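Side-chain contacts in solute-binding protein (Thermoactinomyces vulgaris, PDB 2ZYO), which binds maltodextrins such as maltotetraose and, as a bacterial extracellular solute-binding protein, probably serves in carbohydrate uptake across the cell membrane: residues A[167-170]-A[176-179]; A[169-174]-A[222-227]. One frame throughout, in Å; residues are numbered along the deposited sequence.

Interaction 1 of 2, residues A[167-170]-A[176-179]. With GLC (alpha-D-glucopyranose), chain B.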
loop_
_atom_site.group_PDB
_atom_site.type_symbol
_atom_site.label_atom_id
_atom_site.label_comp_id
_atom_site.label_asym_id
_atom_site.label_seq_id
_atom_site.Cartn_x
_atom_site.Cartn_y
_atom_site.Cartn_z
ATOM N N VAL A 167 8.227 -7.456 20.438
ATOM C CA VAL A 167 7.634 -6.749 19.301
ATOM C C VAL A 167 8.574 -5.633 18.858
ATOM O O VAL A 167 8.994 -4.800 19.665
ATOM C CB VAL A 167 6.242 -6.146 19.627
ATOM C CG1 VAL A 167 5.567 -5.645 18.349
ATOM C CG2 VAL A 167 5.349 -7.162 20.332
ATOM N N LEU A 168 8.892 -5.630 17.568
ATOM C CA LEU A 168 9.777 -4.633 16.981
ATOM C C LEU A 168 9.212 -4.201 15.637
ATOM O O LEU A 168 8.849 -5.041 14.817
ATOM C CB LEU A 168 11.180 -5.221 16.806
ATOM C CG LEU A 168 12.266 -4.410 16.095
ATOM C CD1 LEU A 168 12.639 -3.156 16.876
ATOM C CD2 LEU A 168 13.491 -5.287 15.883
ATOM N N PHE A 169 9.129 -2.894 15.412
ATOM C CA PHE A 169 8.703 -2.375 14.114
ATOM C C PHE A 169 9.191 -0.949 13.896
ATOM O O PHE A 169 9.788 -0.351 14.796
ATOM C CB PHE A 169 7.178 -2.515 13.913
ATOM C CG PHE A 169 6.344 -1.495 14.654
ATOM C CD1 PHE A 169 5.717 -0.461 13.960
ATOM C CD2 PHE A 169 6.149 -1.591 16.033
ATOM C CE1 PHE A 169 4.931 0.476 14.628
ATOM C CE2 PHE A 169 5.363 -0.657 16.709
ATOM C CZ PHE A 169 4.753 0.379 16.003
ATOM N N GLU A 170 8.949 -0.423 12.696
ATOM C CA GLU A 170 9.340 0.940 12.337
ATOM C C GLU A 170 8.421 1.971 12.983
ATOM O O GLU A 170 7.642 2.647 12.297
ATOM C CB GLU A 170 9.341 1.115 10.819
ATOM C CG GLU A 170 10.576 0.592 10.130
ATOM C CD GLU A 170 10.683 1.095 8.707
ATOM O OE1 GLU A 170 10.834 2.321 8.516
ATOM O OE2 GLU A 170 10.614 0.262 7.785
ATOM N N TYR A 176 3.801 3.015 9.119
ATOM C CA TYR A 176 3.630 1.867 10.002
ATOM C C TYR A 176 2.777 2.189 11.224
ATOM O O TYR A 176 1.994 1.351 11.679
ATOM C CB TYR A 176 4.996 1.312 10.424
ATOM C CG TYR A 176 5.765 0.704 9.273
ATOM C CD1 TYR A 176 5.663 -0.656 8.983
ATOM C CD2 TYR A 176 6.582 1.492 8.456
ATOM C CE1 TYR A 176 6.357 -1.220 7.918
ATOM C CE2 TYR A 176 7.280 0.935 7.384
ATOM C CZ TYR A 176 7.165 -0.423 7.126
ATOM O OH TYR A 176 7.850 -0.987 6.074
ATOM N N THR A 177 2.917 3.409 11.736
ATOM C CA THR A 177 2.231 3.813 12.960
ATOM C C THR A 177 0.833 4.362 12.707
ATOM O O THR A 177 0.123 4.705 13.654
ATOM C CB THR A 177 3.030 4.879 13.726
ATOM O OG1 THR A 177 3.149 6.050 12.913
ATOM C CG2 THR A 177 4.409 4.362 14.082
ATOM N N TYR A 178 0.430 4.440 11.439
ATOM C CA TYR A 178 -0.887 4.982 11.101
ATOM C C TYR A 178 -2.018 4.395 11.946
ATOM O O TYR A 178 -2.897 5.136 12.399
ATOM C CB TYR A 178 -1.205 4.816 9.614
ATOM C CG TYR A 178 -2.577 5.341 9.251
ATOM C CD1 TYR A 178 -2.853 6.707 9.292
ATOM C CD2 TYR A 178 -3.604 4.472 8.887
ATOM C CE1 TYR A 178 -4.111 7.196 8.968
ATOM C CE2 TYR A 178 -4.867 4.953 8.565
ATOM C CZ TYR A 178 -5.111 6.315 8.608
ATOM O OH TYR A 178 -6.359 6.808 8.286
ATOM N N PHE A 179 -1.989 3.080 12.174
ATOM C CA PHE A 179 -3.060 2.422 12.930
ATOM C C PHE A 179 -3.245 3.017 14.325
ATOM O O PHE A 179 -4.361 3.059 14.837
ATOM C CB PHE A 179 -2.886 0.893 12.970
ATOM C CG PHE A 179 -1.894 0.400 13.993
ATOM C CD1 PHE A 179 -2.327 -0.066 15.232
ATOM C CD2 PHE A 179 -0.530 0.378 13.709
ATOM C CE1 PHE A 179 -1.417 -0.535 16.181
ATOM C CE2 PHE A 179 0.391 -0.086 14.652
ATOM C CZ PHE A 179 -0.054 -0.546 15.891
HETATM C C1 GLC B . 6.504 -0.466 2.038
HETATM C C2 GLC B . 5.436 0.145 1.095
HETATM C C3 GLC B . 5.612 1.665 0.889
HETATM C C4 GLC B . 5.891 2.383 2.209
HETATM C C5 GLC B . 7.036 1.690 2.944
HETATM C C6 GLC B . 7.375 2.342 4.276
HETATM O O1 GLC B . 7.733 -0.585 1.412
HETATM O O2 GLC B . 5.462 -0.514 -0.169
HETATM O O3 GLC B . 4.430 2.205 0.313
HETATM O O4 GLC B . 6.245 3.754 1.943
HETATM O O5 GLC B . 6.669 0.326 3.223
HETATM O O6 GLC B . 8.508 3.191 4.165
HETATM O O HOH W 1 9.998 0.613 5.374
#
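E170 and Y176 have the closest backbones here, with their CA atoms 6.2 Å apart where the chain just after strand 165-169 passes the first turn of helix 174-183. The E170 side chain lies over one face of the Y176 ring. Its CB makes a CH-pi contact, 4.0 Å from the ring centroid and offset toward the rim. E170 CG is anti to its carbonyl carbon (chi1 -81°), and the extended chain beyond it carries the carboxylate along the ring, where OE2 comes to 3.4 Å from Y176 CE2. The carboxylate is tilted 36° from the ring plane. A water joins the two polar ends. It donates to E170 OE2 at 2.5 Å and lies 2.8 Å from Y176 OH, with a weak link on to O6 of the chain B glucose. The other oxygen, E170 OE1, accepts from N173, and Y176 OH also bonds to N247. Glucose C6 approaches the ring obliquely on the side away from E170 CB, 3.4 Å from Y176 CE2. With an alanine here, E170 CB would probably lose the ring it packs on, and N247 and the bridging water their hydroxyl partner. F169 turns its ring edge to Y176, with F169 CD1 4.0 Å from Y176 CB. T177 CG2 approaches the same phenylalanine ring obliquely, 4.0 Å from F169 CE1, while T177 OG1 bonds to H367. The protein has the periplasmic-binding-protein fold, and Y176 belongs to its glycan pocket. Around the contact, F169 reaches I246 of strand 242-247 and meets W218 of helix 206-220 edge-to-face. L168 pairs through its backbone with A244 of strand 242-247, and E170 rests on A230 of helix 230-238.

Interaction 2 of 2, residues A[169-174]-A[222-227]. With GLC (alpha-D-glucopyranose), chain C.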
loop_
_atom_site.group_PDB
_atom_site.type_symbol
_atom_site.label_atom_id
_atom_site.label_comp_id
_atom_site.label_asym_id
_atom_site.label_seq_id
_atom_site.Cartn_x
_atom_site.Cartn_y
_atom_site.Cartn_z
ATOM N N PHE A 169 9.129 -2.894 15.412
ATOM C CA PHE A 169 8.703 -2.375 14.114
ATOM C C PHE A 169 9.191 -0.949 13.896
ATOM O O PHE A 169 9.788 -0.351 14.796
ATOM C CB PHE A 169 7.178 -2.515 13.913
ATOM C CG PHE A 169 6.344 -1.495 14.654
ATOM C CD1 PHE A 169 5.717 -0.461 13.960
ATOM C CD2 PHE A 169 6.149 -1.591 16.033
ATOM C CE1 PHE A 169 4.931 0.476 14.628
ATOM C CE2 PHE A 169 5.363 -0.657 16.709
ATOM C CZ PHE A 169 4.753 0.379 16.003
ATOM N N GLU A 170 8.949 -0.423 12.696
ATOM C CA GLU A 170 9.340 0.940 12.337
ATOM C C GLU A 170 8.421 1.971 12.983
ATOM O O GLU A 170 7.642 2.647 12.297
ATOM C CB GLU A 170 9.341 1.115 10.819
ATOM C CG GLU A 170 10.576 0.592 10.130
ATOM C CD GLU A 170 10.683 1.095 8.707
ATOM O OE1 GLU A 170 10.834 2.321 8.516
ATOM O OE2 GLU A 170 10.614 0.262 7.785
ATOM N N ALA A 171 8.534 2.097 14.304
ATOM C CA ALA A 171 7.663 2.972 15.091
ATOM C C ALA A 171 7.979 4.461 14.919
ATOM O O ALA A 171 7.319 5.310 15.513
ATOM C CB ALA A 171 7.703 2.579 16.568
ATOM N N ASN A 172 8.992 4.764 14.110
ATOM C CA ASN A 172 9.330 6.145 13.768
ATOM C C ASN A 172 8.923 6.501 12.335
ATOM O O ASN A 172 9.375 7.502 11.774
ATOM C CB ASN A 172 10.825 6.409 14.001
ATOM C CG ASN A 172 11.726 5.462 13.215
ATOM O OD1 ASN A 172 11.257 4.572 12.500
ATOM N ND2 ASN A 172 13.035 5.656 13.345
ATOM N N ASN A 173 8.058 5.669 11.761
ATOM C CA ASN A 173 7.602 5.821 10.384
ATOM C C ASN A 173 6.079 5.818 10.359
ATOM O O ASN A 173 5.453 4.822 10.727
ATOM C CB ASN A 173 8.168 4.678 9.529
ATOM C CG ASN A 173 7.894 4.846 8.037
ATOM O OD1 ASN A 173 6.908 5.458 7.625
ATOM N ND2 ASN A 173 8.770 4.271 7.217
ATOM N N PHE A 174 5.498 6.939 9.935
ATOM C CA PHE A 174 4.043 7.137 9.934
ATOM C C PHE A 174 3.281 6.104 9.105
ATOM O O PHE A 174 2.132 5.780 9.418
ATOM C CB PHE A 174 3.708 8.558 9.468
ATOM C CG PHE A 174 2.235 8.884 9.473
ATOM C CD1 PHE A 174 1.506 8.897 10.659
ATOM C CD2 PHE A 174 1.584 9.206 8.284
ATOM C CE1 PHE A 174 0.149 9.212 10.661
ATOM C CE2 PHE A 174 0.226 9.525 8.278
ATOM C CZ PHE A 174 -0.491 9.527 9.468
ATOM N N ALA A 222 8.610 0.585 25.753
ATOM C CA ALA A 222 8.916 -0.651 25.027
ATOM C C ALA A 222 10.360 -0.697 24.516
ATOM O O ALA A 222 10.752 -1.635 23.817
ATOM C CB ALA A 222 7.920 -0.866 23.890
ATOM N N ARG A 223 11.134 0.330 24.868
ATOM C CA ARG A 223 12.589 0.361 24.670
ATOM C C ARG A 223 13.083 0.117 23.235
ATOM O O ARG A 223 14.156 -0.455 23.030
ATOM C CB ARG A 223 13.283 -0.597 25.656
ATOM C CG ARG A 223 13.014 -0.287 27.128
ATOM C CD ARG A 223 13.655 -1.316 28.059
ATOM N NE ARG A 223 13.075 -2.651 27.906
ATOM C CZ ARG A 223 12.045 -3.122 28.606
ATOM N NH1 ARG A 223 11.453 -2.381 29.536
ATOM N NH2 ARG A 223 11.605 -4.350 28.374
ATOM N N LEU A 224 12.309 0.558 22.246
ATOM C CA LEU A 224 12.730 0.447 20.847
ATOM C C LEU A 224 13.921 1.362 20.554
ATOM O O LEU A 224 14.014 2.452 21.128
ATOM C CB LEU A 224 11.572 0.759 19.886
ATOM C CG LEU A 224 10.367 -0.190 19.819
ATOM C CD1 LEU A 224 9.561 0.095 18.561
ATOM C CD2 LEU A 224 10.772 -1.660 19.856
ATOM N N PRO A 225 14.842 0.918 19.672
ATOM C CA PRO A 225 15.988 1.751 19.289
ATOM C C PRO A 225 15.514 3.073 18.692
ATOM O O PRO A 225 14.715 3.080 17.757
ATOM C CB PRO A 225 16.701 0.909 18.227
ATOM C CG PRO A 225 16.267 -0.480 18.480
ATOM C CD PRO A 225 14.866 -0.390 18.991
ATOM N N GLN A 226 16.013 4.179 19.236
ATOM C CA GLN A 226 15.466 5.506 18.935
ATOM C C GLN A 226 15.823 6.070 17.553
ATOM O O GLN A 226 15.320 7.129 17.165
ATOM C CB GLN A 226 15.809 6.493 20.058
ATOM C CG GLN A 226 15.111 6.155 21.377
ATOM C CD GLN A 226 15.656 6.924 22.570
ATOM O OE1 GLN A 226 16.045 8.086 22.458
ATOM N NE2 GLN A 226 15.672 6.274 23.729
ATOM N N SER A 227 16.664 5.352 16.809
ATOM C CA SER A 227 17.015 5.739 15.441
ATOM C C SER A 227 16.924 4.554 14.473
ATOM O O SER A 227 17.708 4.444 13.525
ATOM C CB SER A 227 18.409 6.375 15.407
ATOM O OG SER A 227 18.476 7.492 16.277
HETATM C C1 GLC C . 5.267 4.700 2.269
HETATM C C2 GLC C . 5.019 5.622 1.073
HETATM C C3 GLC C . 6.248 6.491 0.821
HETATM C C4 GLC C . 6.617 7.264 2.091
HETATM C C5 GLC C . 6.795 6.290 3.262
HETATM C C6 GLC C . 7.030 6.999 4.580
HETATM O O2 GLC C . 4.742 4.843 -0.080
HETATM O O3 GLC C . 5.987 7.399 -0.237
HETATM O O4 GLC C . 7.823 7.983 1.880
HETATM O O5 GLC C . 5.614 5.470 3.420
HETATM O O6 GLC C . 8.257 6.593 5.165
HETATM O O HOH W 2 14.183 8.086 14.533
#
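L224 points its side chain at A171, joining two loops of the solute-binding fold. One carries a type I beta turn from E170 to N173 and leads into helix 174-183; the other links helices 206-220 and 230-238. L224 CD1 does the touching. It lies 3.7 Å from A171 CB and 3.8 Å from F169 O. With L224 CG anti to its carbonyl carbon (chi1 -67°) and CD1 extended beyond it, CD1 reaches the turn. A171 CB has a second neighbour in its own loop, for it sits over one face of the F169 ring, offset toward the rim. Farther along, N172 points toward the second loop. Its ND2 donates to L228 O and to a water, which donates in turn to Q226 O, so the amide ties the loops together. At the other end of the turn, N173 is the N-cap of the helix, and its OD1 accepts from Y175 N. N173 is a glycan-pocket residue: its OD1 also accepts from O6 of the chain C glucose, and its ND2 bonds a glucose O6. N173 ND2 donates almost straight (164°) to E170 OE1 at 3.1 Å, from above the carboxylate plane.

Interactions 1 and 2 have centres about 7 Å apart and share F169 and E170. Along the chain, strand 165-169 comes first, then the turn and helix 174-183, and about 48 residues after the turn the loop 222-227. Both reach the sugar, interaction 1 through Y176 and interaction 2 through N173. Interaction 1 also lies against strand 242-247. Interaction 2 lies farther from the chain's centre, about 20 Å against 14 Å. They also touch directly: T177 CG2 is 3.4 Å from A171 O, and L168 CD1 is 3.8 Å from L224 CD2. Both contacts lie on the short connection from strand 165-169 to helix 174-183, which carries the pocket residues N173 and Y176.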